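Local coordinates for alpha-amylase/trypsin inhibitor (Eleusine coracana, PDB 1B1U), which inhibits both alpha-amylase and serine proteases such as trypsin, and may protect ragi seeds against endogenous and foreign hydrolases, at residues R91-E100 with G111-G119. Numbering follows the deposited sequence.
Sequences RAFAPKLVTE and GPFCLSLLG
Val98 and Cys114 meet where the C-terminal tail runs antiparallel to the segment leaving helix 87-93, a worked example of how a disulfide-rich protein fastens a tail that has no regular secondary structure; Gly119, the last modelled residue, reaches the helix end beside Ala92. The tighter packing lies on Pro95, Val98 and Thr99. A chi1 of -47° sets CG1 of Val98 against its own backbone N, anti to the carbonyl carbon, and thereby turns CG2 onto the tail backbone, 3.5 Å from Phe113 N, while CG2 also lies 4.0 Å from Cys114 SG. Beside it, the CA of Thr99 makes a CH...O contact of 3.1 Å to the carbonyl oxygen of Pro112, with 156° at the hydrogen. Lys96 O is gripped twice, by Thr99 N, which closes the type I turn Lys96-Thr99, and by Thr99 OG1, which lies in the carbonyl plane on a lone pair; Thr99 CG2 is left against Pro112 O. Further along, the Pro95 ring lays CB against Leu117 CB at 3.7 Å and CG against Gly119 CA at 3.5 Å, and Gly119 CA makes a CH...O contact of 3.4 Å to Arg91 O. A single water joins the backbones between these patches, donating to Pro95 O and accepting from Cys114 N at 2.8 Å. The solvent side holds the exposed Phe113 ring, the outer part of Lys96, and Leu118, which is poorly ordered. Within the helical bundle characteristic of this cereal inhibitor family, helix 53-64 backs the tail, supplying Cys57 for the disulfide to Cys114 and Met64 for both Pro95 and Leu117, while Val98 packs on Leu48 of helix 37-50 and Leu97 bridges from Cys44 of that helix to Tyr23 of helix 19-29.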
ATOM      1  N   ARG A  91      -7.920   0.368  -5.796  1.00 17.60           N
ATOM      2  CA  ARG A  91      -6.798   0.036  -6.652  1.00 13.29           C
ATOM      3  C   ARG A  91      -6.334   1.278  -7.388  1.00 14.34           C
ATOM      4  O   ARG A  91      -5.138   1.502  -7.553  1.00 16.60           O
ATOM      5  CB  ARG A  91      -7.209  -1.032  -7.660  1.00 17.05           C
ATOM      6  CG  ARG A  91      -6.770  -2.422  -7.278  1.00 21.32           C
ATOM      7  CD  ARG A  91      -7.544  -3.478  -8.054  1.00 20.76           C
ATOM      8  NE  ARG A  91      -7.237  -4.827  -7.593  1.00 24.17           N
ATOM      9  CZ  ARG A  91      -7.585  -5.318  -6.403  1.00 26.49           C
ATOM     10  NH1 ARG A  91      -8.262  -4.573  -5.530  1.00 29.87           N
ATOM     11  NH2 ARG A  91      -7.258  -6.558  -6.080  1.00 16.24           N
ATOM     12  N   ALA A  92      -7.285   2.086  -7.844  1.00 19.27           N
ATOM     13  CA  ALA A  92      -6.953   3.318  -8.564  1.00 17.47           C
ATOM     14  C   ALA A  92      -6.181   4.316  -7.683  1.00 15.49           C
ATOM     15  O   ALA A  92      -5.290   5.003  -8.162  1.00 16.37           O
ATOM     16  CB  ALA A  92      -8.228   3.970  -9.107  1.00 14.70           C
ATOM     17  N   PHE A  93      -6.516   4.408  -6.400  1.00 14.21           N
ATOM     18  CA  PHE A  93      -5.797   5.337  -5.544  1.00 15.29           C
ATOM     19  C   PHE A  93      -4.461   4.786  -5.026  1.00 15.78           C
ATOM     20  O   PHE A  93      -3.429   5.429  -5.187  1.00 18.21           O
ATOM     21  CB  PHE A  93      -6.664   5.776  -4.358  1.00 14.35           C
ATOM     22  CG  PHE A  93      -5.904   6.550  -3.317  1.00 10.12           C
ATOM     23  CD1 PHE A  93      -5.328   7.773  -3.632  1.00  3.76           C
ATOM     24  CD2 PHE A  93      -5.677   6.012  -2.054  1.00  9.66           C
ATOM     25  CE1 PHE A  93      -4.526   8.445  -2.716  1.00  2.00           C
ATOM     26  CE2 PHE A  93      -4.872   6.683  -1.124  1.00 12.45           C
ATOM     27  CZ  PHE A  93      -4.293   7.906  -1.467  1.00  2.00           C
ATOM     28  N   ALA A  94      -4.488   3.603  -4.411  1.00 15.16           N
ATOM     29  CA  ALA A  94      -3.300   2.952  -3.835  1.00 10.15           C
ATOM     30  C   ALA A  94      -1.922   3.381  -4.328  1.00  9.46           C
ATOM     31  O   ALA A  94      -1.092   3.821  -3.532  1.00  9.40           O
ATOM     32  CB  ALA A  94      -3.426   1.442  -3.960  1.00 15.84           C
ATOM     33  N   PRO A  95      -1.638   3.231  -5.638  1.00 11.67           N
ATOM     34  CA  PRO A  95      -0.307   3.648  -6.117  1.00 11.55           C
ATOM     35  C   PRO A  95       0.004   5.151  -5.947  1.00 12.74           C
ATOM     36  O   PRO A  95       1.020   5.646  -6.438  1.00  8.58           O
ATOM     37  CB  PRO A  95      -0.289   3.243  -7.599  1.00  8.34           C
ATOM     38  CG  PRO A  95      -1.514   2.423  -7.824  1.00  6.65           C
ATOM     39  CD  PRO A  95      -2.484   2.692  -6.718  1.00  4.96           C
ATOM     40  N   LYS A  96      -0.870   5.877  -5.263  1.00 13.34           N
ATOM     41  CA  LYS A  96      -0.650   7.302  -5.076  1.00 18.12           C
ATOM     42  C   LYS A  96      -0.157   7.540  -3.656  1.00 17.98           C
ATOM     43  O   LYS A  96       0.204   8.657  -3.295  1.00 22.71           O
ATOM     44  CB  LYS A  96      -1.948   8.094  -5.325  1.00 16.35           C
ATOM     45  CG  LYS A  96      -2.611   7.873  -6.689  1.00 11.68           C
ATOM     46  CD  LYS A  96      -1.794   8.460  -7.822  1.00 10.54           C
ATOM     47  CE  LYS A  96      -2.033   7.707  -9.138  1.00 17.14           C
ATOM     48  NZ  LYS A  96      -0.914   7.844 -10.128  1.00 15.16           N
ATOM     49  N   LEU A  97      -0.133   6.480  -2.856  1.00 13.45           N
ATOM     50  CA  LEU A  97       0.308   6.592  -1.478  1.00 11.48           C
ATOM     51  C   LEU A  97       1.722   7.148  -1.350  1.00 12.96           C
ATOM     52  O   LEU A  97       2.119   7.621  -0.288  1.00 21.40           O
ATOM     53  CB  LEU A  97       0.236   5.229  -0.788  1.00  9.64           C
ATOM     54  CG  LEU A  97      -1.136   4.620  -0.496  1.00 10.21           C
ATOM     55  CD1 LEU A  97      -0.930   3.179  -0.043  1.00  9.00           C
ATOM     56  CD2 LEU A  97      -1.875   5.413   0.580  1.00  9.99           C
ATOM     57  N   VAL A  98       2.491   7.102  -2.425  1.00 11.02           N
ATOM     58  CA  VAL A  98       3.855   7.592  -2.356  1.00 11.39           C
ATOM     59  C   VAL A  98       3.996   9.018  -2.896  1.00 16.15           C
ATOM     60  O   VAL A  98       5.064   9.620  -2.805  1.00 13.65           O
ATOM     61  CB  VAL A  98       4.828   6.655  -3.126  1.00 13.50           C
ATOM     62  CG1 VAL A  98       4.567   5.187  -2.753  1.00  8.54           C
ATOM     63  CG2 VAL A  98       4.680   6.862  -4.616  1.00  4.37           C
ATOM     64  N   THR A  99       2.923   9.565  -3.450  1.00 13.72           N
ATOM     65  CA  THR A  99       2.987  10.913  -3.987  1.00 16.46           C
ATOM     66  C   THR A  99       3.131  11.981  -2.903  1.00 10.91           C
ATOM     67  O   THR A  99       2.742  11.785  -1.740  1.00  5.38           O
ATOM     68  CB  THR A  99       1.749  11.236  -4.845  1.00 18.14           C
ATOM     69  OG1 THR A  99       0.560  11.046  -4.066  1.00 20.93           O
ATOM     70  CG2 THR A  99       1.715  10.341  -6.071  1.00 18.94           C
ATOM     71  N   GLU A 100       3.702  13.111  -3.313  1.00 16.74           N
ATOM     72  CA  GLU A 100       3.947  14.253  -2.438  1.00 21.77           C
ATOM     73  C   GLU A 100       2.702  14.645  -1.644  1.00 21.77           C
ATOM     74  O   GLU A 100       2.754  14.775  -0.422  1.00 19.40           O
ATOM     75  CB  GLU A 100       4.468  15.440  -3.269  1.00 24.77           C
ATOM     76  CG  GLU A 100       3.824  16.793  -2.969  1.00 32.68           C
ATOM     77  CD  GLU A 100       4.388  17.465  -1.725  1.00 35.96           C
ATOM     78  OE1 GLU A 100       5.459  18.109  -1.830  1.00 38.67           O
ATOM     79  OE2 GLU A 100       3.758  17.355  -0.645  1.00 37.07           O
ATOM     80  N   GLY A 111      11.555   8.814  -7.268  1.00 22.22           N
ATOM     81  CA  GLY A 111      10.732   9.926  -6.834  1.00 22.63           C
ATOM     82  C   GLY A 111       9.405   9.502  -6.241  1.00 24.26           C
ATOM     83  O   GLY A 111       9.061   8.322  -6.296  1.00 19.32           O
ATOM     84  N   PRO A 112       8.631  10.448  -5.665  1.00 25.20           N
ATOM     85  CA  PRO A 112       7.327  10.144  -5.060  1.00 25.99           C
ATOM     86  C   PRO A 112       6.239   9.771  -6.082  1.00 29.59           C
ATOM     87  O   PRO A 112       5.176  10.404  -6.156  1.00 27.49           O
ATOM     88  CB  PRO A 112       6.990  11.411  -4.265  1.00 21.73           C
ATOM     89  CG  PRO A 112       7.762  12.490  -4.925  1.00 14.88           C
ATOM     90  CD  PRO A 112       8.981  11.877  -5.542  1.00 22.43           C
ATOM     91  N   PHE A 113       6.523   8.732  -6.866  1.00 28.72           N
ATOM     92  CA  PHE A 113       5.598   8.235  -7.877  1.00 26.68           C
ATOM     93  C   PHE A 113       5.981   6.819  -8.281  1.00 26.97           C
ATOM     94  O   PHE A 113       7.164   6.492  -8.367  1.00 25.30           O
ATOM     95  CB  PHE A 113       5.605   9.138  -9.120  1.00 23.03           C
ATOM     96  CG  PHE A 113       6.946   9.250  -9.790  1.00 24.82           C
ATOM     97  CD1 PHE A 113       7.985   9.944  -9.190  1.00 21.00           C
ATOM     98  CD2 PHE A 113       7.171   8.667 -11.030  1.00 25.57           C
ATOM     99  CE1 PHE A 113       9.219  10.054  -9.810  1.00 20.61           C
ATOM    100  CE2 PHE A 113       8.412   8.775 -11.657  1.00 22.14           C
ATOM    101  CZ  PHE A 113       9.433   9.468 -11.046  1.00 20.37           C
ATOM    102  N   CYS A 114       4.968   5.988  -8.514  1.00 28.68           N
ATOM    103  CA  CYS A 114       5.158   4.601  -8.936  1.00 26.97           C
ATOM    104  C   CYS A 114       4.699   4.493 -10.387  1.00 30.18           C
ATOM    105  O   CYS A 114       3.550   4.802 -10.696  1.00 34.06           O
ATOM    106  CB  CYS A 114       4.315   3.662  -8.075  1.00 20.51           C
ATOM    107  SG  CYS A 114       5.037   3.282  -6.454  1.00 16.36           S
ATOM    108  N   LEU A 115       5.586   4.058 -11.276  1.00 31.78           N
ATOM    109  CA  LEU A 115       5.226   3.935 -12.682  1.00 31.83           C
ATOM    110  C   LEU A 115       4.663   2.564 -13.014  1.00 35.97           C
ATOM    111  O   LEU A 115       3.726   2.441 -13.797  1.00 35.23           O
ATOM    112  CB  LEU A 115       6.446   4.195 -13.563  1.00 29.59           C
ATOM    113  CG  LEU A 115       6.773   5.626 -13.989  1.00 28.39           C
ATOM    114  CD1 LEU A 115       5.600   6.562 -13.733  1.00 26.95           C
ATOM    115  CD2 LEU A 115       7.991   6.070 -13.219  1.00 29.34           C
ATOM    116  N   SER A 116       5.236   1.534 -12.406  1.00 42.89           N
ATOM    117  CA  SER A 116       4.819   0.164 -12.664  1.00 48.58           C
ATOM    118  C   SER A 116       3.726  -0.380 -11.744  1.00 53.37           C
ATOM    119  O   SER A 116       3.732  -1.565 -11.405  1.00 55.49           O
ATOM    120  CB  SER A 116       6.039  -0.753 -12.593  1.00 48.15           C
ATOM    121  OG  SER A 116       6.893  -0.547 -13.703  1.00 48.56           O
ATOM    122  N   LEU A 117       2.782   0.464 -11.344  1.00 56.72           N
ATOM    123  CA  LEU A 117       1.710  -0.001 -10.469  1.00 58.58           C
ATOM    124  C   LEU A 117       0.312   0.228 -11.048  1.00 61.48           C
ATOM    125  O   LEU A 117      -0.003   1.311 -11.563  1.00 62.69           O
ATOM    126  CB  LEU A 117       1.839   0.648  -9.094  1.00 55.27           C
ATOM    127  CG  LEU A 117       2.558  -0.256  -8.089  1.00 53.22           C
ATOM    128  CD1 LEU A 117       4.010  -0.427  -8.501  1.00 49.89           C
ATOM    129  CD2 LEU A 117       2.458   0.349  -6.700  1.00 55.34           C
ATOM    130  N   LEU A 118      -0.515  -0.811 -10.951  1.00 59.94           N
ATOM    131  CA  LEU A 118      -1.876  -0.803 -11.472  1.00 59.59           C
ATOM    132  C   LEU A 118      -2.846   0.098 -10.715  1.00 60.09           C
ATOM    133  O   LEU A 118      -3.532  -0.334  -9.783  1.00 60.49           O
ATOM    134  CB  LEU A 118      -2.408  -2.236 -11.508  1.00 61.05           C
ATOM    135  CG  LEU A 118      -1.523  -3.242 -12.260  1.00 62.81           C
ATOM    136  CD1 LEU A 118      -0.988  -2.619 -13.557  1.00 61.02           C
ATOM    137  CD2 LEU A 118      -0.375  -3.682 -11.357  1.00 62.99           C
ATOM    138  N   GLY A 119      -2.904   1.353 -11.148  1.00 57.91           N
ATOM    139  CA  GLY A 119      -3.770   2.328 -10.521  1.00 55.02           C
ATOM    140  C   GLY A 119      -3.189   3.717 -10.687  1.00 53.52           C
ATOM    141  O   GLY A 119      -3.317   4.533  -9.750  1.00 53.01           O
TER
HETATM  142  O   HOH W   1       2.330   6.893  -8.187  1.00 11.23           O